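Local coordinates for catechol 1,2 dioxygenase (Acinetobacter radioresistens, PDB 2XSU), which probably catalyses the iron(III)-dependent intradiol cleavage of catechol by dioxygen to cis,cis-muconate, acting as a homodimer, at residues 74-77 and 78-82. The protein carries 1 engineered substitution. Residues are numbered along the deposited sequence; the frame is centred on the assembly and turned at random.
Sequences GLLA and GGLGL. Engineered in segment 78-82: Gly78 (natural residue Ala). With PIE (1,2-diacyl-sn-glycero-3-phosphoinositol), chain C.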
# COMPACT_ATOMS: atom_id res chain seq x y z
N GLY A 74 -4.39 8.03 2.44
CA GLY A 74 -4.24 9.50 2.67
C GLY A 74 -4.46 9.84 4.14
O GLY A 74 -3.74 10.66 4.75
N LEU A 75 -5.45 9.19 4.73
CA LEU A 75 -5.71 9.34 6.14
C LEU A 75 -4.53 8.84 6.98
O LEU A 75 -4.13 9.49 7.98
CB LEU A 75 -7.01 8.60 6.49
CG LEU A 75 -7.74 8.96 7.74
CD1 LEU A 75 -8.04 10.46 7.77
CD2 LEU A 75 -9.08 8.14 7.74
N LEU A 76 -3.96 7.70 6.60
CA LEU A 76 -2.81 7.13 7.30
C LEU A 76 -1.58 8.03 7.18
O LEU A 76 -0.82 8.16 8.14
CB LEU A 76 -2.49 5.74 6.73
CG LEU A 76 -1.36 5.00 7.49
CD1 LEU A 76 -1.77 4.72 8.93
CD2 LEU A 76 -1.08 3.70 6.75
N ALA A 77 -1.39 8.64 6.00
CA ALA A 77 -0.30 9.61 5.82
C ALA A 77 -0.43 10.77 6.80
O ALA A 77 0.58 11.26 7.36
CB ALA A 77 -0.25 10.10 4.37
N GLY A 78 -1.66 11.22 7.02
CA GLY A 78 -1.90 12.25 8.04
C GLY A 78 -1.59 11.74 9.43
O GLY A 78 -0.79 12.34 10.16
N GLY A 79 -2.18 10.60 9.81
CA GLY A 79 -2.00 10.07 11.17
C GLY A 79 -0.58 9.70 11.60
O GLY A 79 -0.22 9.89 12.75
N LEU A 80 0.24 9.18 10.67
CA LEU A 80 1.61 8.80 11.01
C LEU A 80 2.51 10.03 11.04
O LEU A 80 3.65 9.95 11.50
CB LEU A 80 2.14 7.74 10.04
CG LEU A 80 1.36 6.41 10.07
CD1 LEU A 80 2.03 5.45 9.11
CD2 LEU A 80 1.26 5.78 11.46
N GLY A 81 2.01 11.14 10.53
CA GLY A 81 2.77 12.39 10.50
C GLY A 81 3.59 12.63 9.23
O GLY A 81 4.30 13.64 9.13
N LEU A 82 3.47 11.74 8.24
CA LEU A 82 4.13 11.97 6.96
C LEU A 82 3.62 13.24 6.27
O LEU A 82 4.40 14.00 5.69
CB LEU A 82 3.93 10.74 6.05
CG LEU A 82 4.32 10.85 4.58
CD1 LEU A 82 5.83 11.07 4.44
CD2 LEU A 82 3.91 9.55 3.85
P PIE C . -5.38 -5.11 12.41
O11 PIE C . -5.25 -6.42 13.02
O12 PIE C . -3.92 -4.27 12.36
O13 PIE C . -6.33 -4.23 13.57
O14 PIE C . -6.21 -4.91 11.21
C1 PIE C . -4.01 -6.24 13.92
C2 PIE C . -2.90 -6.77 12.99
C3 PIE C . -1.91 -5.61 12.83
O31 PIE C . -1.32 -5.54 11.52
O32 PIE C . -1.45 -3.32 11.21
C31 PIE C . -0.74 -4.33 11.30
C32 PIE C . 0.78 -4.21 11.17
C33 PIE C . 1.17 -3.68 9.80
C34 PIE C . 1.53 -2.19 9.86
C35 PIE C . 2.71 -1.89 8.95
C36 PIE C . 2.51 -0.57 8.20
C37 PIE C . 3.29 0.55 8.89
C38 PIE C . 3.69 1.63 7.89
C39 PIE C . 4.87 2.25 8.29
C40 PIE C . 5.71 2.93 7.41
C41 PIE C . 5.43 3.06 6.05
C42 PIE C . 4.99 4.49 5.71
O21 PIE C . -2.24 -8.02 13.45
O22 PIE C . -2.09 -7.71 15.70
C21 PIE C . -1.54 -8.02 14.64
C22 PIE C . -0.07 -8.48 14.71
C23 PIE C . 0.84 -8.17 13.52
C24 PIE C . 2.25 -8.72 13.76
C25 PIE C . 3.31 -7.62 13.72
C26 PIE C . 3.50 -7.11 12.29
C27 PIE C . 4.62 -6.08 12.22
C28 PIE C . 4.49 -5.21 10.96
C29 PIE C . 5.33 -5.78 9.81
C47 PIE C . 5.41 -4.81 8.64
C48 PIE C . 6.23 -5.44 7.51
C49 PIE C . 6.80 -4.37 6.57
C50 PIE C . 6.72 -4.79 5.10
C51 PIE C . 5.50 -4.20 4.38
C1' PIE C . -9.68 -5.58 10.17
C2' PIE C . -9.62 -7.08 10.06
C3' PIE C . -8.78 -7.61 11.24
C4' PIE C . -7.44 -7.00 11.27
C5' PIE C . -7.51 -5.47 11.32
C6' PIE C . -8.30 -4.95 10.09
O1' PIE C . -10.41 -5.05 9.05
O2' PIE C . -10.90 -7.68 10.12
O3' PIE C . -8.67 -9.04 11.17
O4' PIE C . -6.17 -7.59 11.09
O6' PIE C . -8.43 -3.52 10.19
C52 PIE C . 5.40 -2.66 4.50
C53 PIE C . 6.26 -1.96 3.45
C54 PIE C . 5.73 -2.19 2.03
C55 PIE C . 5.80 -0.91 1.20
C43 PIE C . 3.46 4.63 5.72
C44 PIE C . 2.94 5.37 4.49
C45 PIE C . 1.94 6.45 4.89
C46 PIE C . 0.56 6.14 4.32
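Leu76 and Leu80, one turn apart on helix 73-80, lay their side chains obliquely across each other on the face of the helix turned to a bound phospholipid. Leu76 extends with CG anti to its backbone nitrogen (chi1 -175°), which brings its CD1 methyl to 3.7 Å from CG of Leu80. Leu80 takes the other course: its CG stands anti to the carbonyl carbon (chi1 -63°), and CD1 of Leu80 lies 3.8 Å from CG of Leu76. Both leucines also meet an acyl chain of the lipid, Leu76 CD2 packing against its terminal C46 and Leu80 CD1 approaching C43 at 3.8 Å. Leu82 reaches the same chain beyond the bend, its CD2 meeting C45 and lying 4.2 Å from CB of Ala77. Leu76, Ala77 and Leu82 thus meet the last two carbons of the chain, and Ala77 N comes to 3.6 Å from C46.

In the backbone, the N-H groups of Gly78, Gly79 and Leu80 bond to the carbonyl oxygens of Gly74, Leu75 and Leu76, continuing the helix. Gly81 N then reaches Ala77 O weakly, at 3.5 Å, and also bonds to Gly78 O at 3.1 Å, a tightening of the last turn. Gly81 leaves the helix with positive phi (92°) and occupies the N-cap position of helix 82-96. Gly78 is an engineered residue, alanine in the natural protein. Leu40 and Ile47 of the second subunit pack on Leu80 and Leu82, respectively. Together, the end of helix 73-80 and the turn at Gly81 line the acyl-chain part of the phospholipid pocket at the dimer interface of this intradiol dioxygenase.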